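Local coordinates for protein diaminopimelate decarboxylase (Psychromonas ingrahamii, PDB 4XG1) that probably catalyses the pyridoxal phosphate-dependent decarboxylation of meso-diaminopimelate to L-lysine, the last step of lysine biosynthesis, as a homodimer, at residues K24-P29 against R404-L409. Sequence-based numbering, arbitrary orientation.
Sequences KKTGTP and REREEL
Arg406 reaches out of the loop that follows strand 399-404 and sets its guanidinium against the turn after helix 19-26, where it collects backbone carbonyls rather than side-chain acceptors. Its aliphatic chain leaves the backbone extended, CG anti to the backbone N (chi1 -170°), and then bends at chi3 (-49°), which turns the flat head toward Thr26-Pro29. The end-on edge, NH1 and NH2 together, closes on one oxygen. Arg406 NH1 donates to Pro29 O over 2.8 Å and lies in the plane of that carbonyl. The second bond, from Arg406 NH2 to Pro29 O at 3.1 Å, is more bent and comes from above the plane. Arg406 NH2 also donates to Thr26 O at 2.9 Å; this bond is straighter (162°), though the nitrogen again stands above the carbonyl plane. Thr26 O and Pro29 O both lie close to the guanidinium plane, so bonds to two separate carbonyls fix the rotation of the group. Gly27 O is a further edge neighbour, 3.0 Å from Arg406 NH2. Thr28 O sits over one face. The side chains of Thr26 and Pro29 cross that of Arg406 at about a right angle.

Gly27, with positive phi, is the first residue after the helix, and a cis peptide precedes Pro29; the turn presents the carbonyls of Thr26 and Pro29 to Arg406. Arg406 and Thr26 both rest on Ala391, and the Thr28 hydroxyl bonds to Asp305. This surface packing, away from the active site, joins the link from helix 19-26 to strand 30-34 with the loop leaving strand 399-404, beside the mixed sheet of the beta domain that accompanies the TIM barrel and holds strands 30-34, 391-396 and 399-404.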
loop_
_atom_site.group_PDB
_atom_site.type_symbol
_atom_site.label_atom_id
_atom_site.label_comp_id
_atom_site.label_asym_id
_atom_site.label_seq_id
_atom_site.Cartn_x
_atom_site.Cartn_y
_atom_site.Cartn_z
ATOM N N LYS B 24 9.855 -23.990 4.113
ATOM C CA LYS B 24 9.261 -25.123 4.819
ATOM C C LYS B 24 9.171 -24.767 6.284
ATOM O O LYS B 24 8.154 -25.055 6.903
ATOM C CB LYS B 24 10.059 -26.428 4.658
ATOM N N LYS B 25 10.203 -24.117 6.827
ATOM C CA LYS B 25 10.166 -23.704 8.223
ATOM C C LYS B 25 9.149 -22.563 8.402
ATOM O O LYS B 25 8.277 -22.640 9.258
ATOM C CB LYS B 25 11.575 -23.343 8.787
ATOM C CG LYS B 25 12.082 -21.903 8.578
ATOM C CD LYS B 25 13.355 -21.574 9.371
ATOM C CE LYS B 25 14.057 -20.341 8.789
ATOM N NZ LYS B 25 15.190 -19.884 9.642
ATOM N N THR B 26 9.275 -21.515 7.589
ATOM C CA THR B 26 8.536 -20.277 7.778
ATOM C C THR B 26 7.120 -20.288 7.205
ATOM O O THR B 26 6.290 -19.511 7.628
ATOM C CB THR B 26 9.310 -19.098 7.140
ATOM O OG1 THR B 26 8.779 -17.856 7.617
ATOM C CG2 THR B 26 9.171 -19.130 5.646
ATOM N N GLY B 27 6.872 -21.118 6.202
ATOM C CA GLY B 27 5.644 -21.041 5.425
ATOM C C GLY B 27 5.652 -19.886 4.413
ATOM O O GLY B 27 6.519 -19.012 4.425
ATOM N N THR B 28 4.632 -19.837 3.577
ATOM C CA THR B 28 4.446 -18.760 2.642
ATOM C C THR B 28 3.231 -17.920 3.051
ATOM O O THR B 28 2.342 -18.435 3.722
ATOM C CB THR B 28 4.201 -19.331 1.230
ATOM O OG1 THR B 28 3.132 -20.287 1.271
ATOM C CG2 THR B 28 5.448 -19.994 0.756
ATOM N N PRO B 29 3.141 -16.670 2.608
ATOM C CA PRO B 29 4.140 -16.025 1.768
ATOM C C PRO B 29 5.329 -15.592 2.540
ATOM O O PRO B 29 5.242 -15.396 3.776
ATOM C CB PRO B 29 3.433 -14.777 1.249
ATOM C CG PRO B 29 2.336 -14.552 2.227
ATOM C CD PRO B 29 1.881 -15.917 2.608
ATOM N N ARG B 404 12.241 -10.517 9.796
ATOM C CA ARG B 404 10.954 -9.996 10.244
ATOM C C ARG B 404 9.926 -11.101 10.389
ATOM O O ARG B 404 9.593 -11.804 9.437
ATOM C CB ARG B 404 10.432 -8.924 9.313
ATOM C CG ARG B 404 9.056 -8.448 9.718
ATOM C CD ARG B 404 8.708 -7.036 9.264
ATOM N NE ARG B 404 7.330 -6.752 9.673
ATOM C CZ ARG B 404 6.908 -5.669 10.333
ATOM N NH1 ARG B 404 7.690 -4.679 10.646
ATOM N NH2 ARG B 404 5.653 -5.566 10.616
ATOM N N GLU B 405 9.453 -11.276 11.603
ATOM C CA GLU B 405 8.486 -12.312 11.888
ATOM C C GLU B 405 7.173 -12.016 11.191
ATOM O O GLU B 405 6.701 -10.840 11.146
ATOM C CB GLU B 405 8.252 -12.403 13.371
ATOM C CG GLU B 405 9.441 -12.933 14.157
ATOM C CD GLU B 405 9.416 -12.420 15.616
ATOM O OE1 GLU B 405 8.334 -11.959 16.120
ATOM O OE2 GLU B 405 10.480 -12.442 16.273
ATOM N N ARG B 406 6.565 -13.084 10.669
ATOM C CA ARG B 406 5.202 -13.004 10.191
ATOM C C ARG B 406 4.331 -12.325 11.289
ATOM O O ARG B 406 4.426 -12.668 12.477
ATOM C CB ARG B 406 4.678 -14.404 9.878
ATOM C CG ARG B 406 3.360 -14.374 9.147
ATOM C CD ARG B 406 2.842 -15.724 8.755
ATOM N NE ARG B 406 3.895 -16.478 8.101
ATOM C CZ ARG B 406 4.245 -16.330 6.832
ATOM N NH1 ARG B 406 3.635 -15.455 6.029
ATOM N NH2 ARG B 406 5.173 -17.105 6.348
ATOM N N GLU B 407 3.475 -11.399 10.911
ATOM C CA GLU B 407 2.516 -10.871 11.893
ATOM C C GLU B 407 1.530 -11.940 12.343
ATOM O O GLU B 407 1.179 -12.835 11.584
ATOM C CB GLU B 407 1.742 -9.711 11.314
ATOM C CG GLU B 407 2.628 -8.541 11.010
ATOM C CD GLU B 407 1.924 -7.443 10.265
ATOM O OE1 GLU B 407 0.838 -7.647 9.650
ATOM O OE2 GLU B 407 2.473 -6.308 10.321
ATOM N N GLU B 408 1.107 -11.864 13.596
ATOM C CA GLU B 408 0.045 -12.719 14.126
ATOM C C GLU B 408 -1.298 -11.962 13.986
ATOM O O GLU B 408 -1.338 -10.743 13.977
ATOM C CB GLU B 408 0.255 -13.020 15.609
ATOM C CG GLU B 408 1.574 -13.665 15.968
ATOM C CD GLU B 408 1.634 -15.126 15.567
ATOM O OE1 GLU B 408 0.666 -15.921 15.722
ATOM O OE2 GLU B 408 2.713 -15.518 15.096
ATOM N N LEU B 409 -2.380 -12.729 13.903
ATOM C CA LEU B 409 -3.697 -12.174 13.741
ATOM C C LEU B 409 -4.030 -11.139 14.805
ATOM O O LEU B 409 -4.531 -10.079 14.477
ATOM C CB LEU B 409 -4.777 -13.258 13.790
ATOM C CG LEU B 409 -4.824 -14.283 12.680
ATOM C CD1 LEU B 409 -5.891 -15.323 13.021
ATOM C CD2 LEU B 409 -5.126 -13.640 11.347
#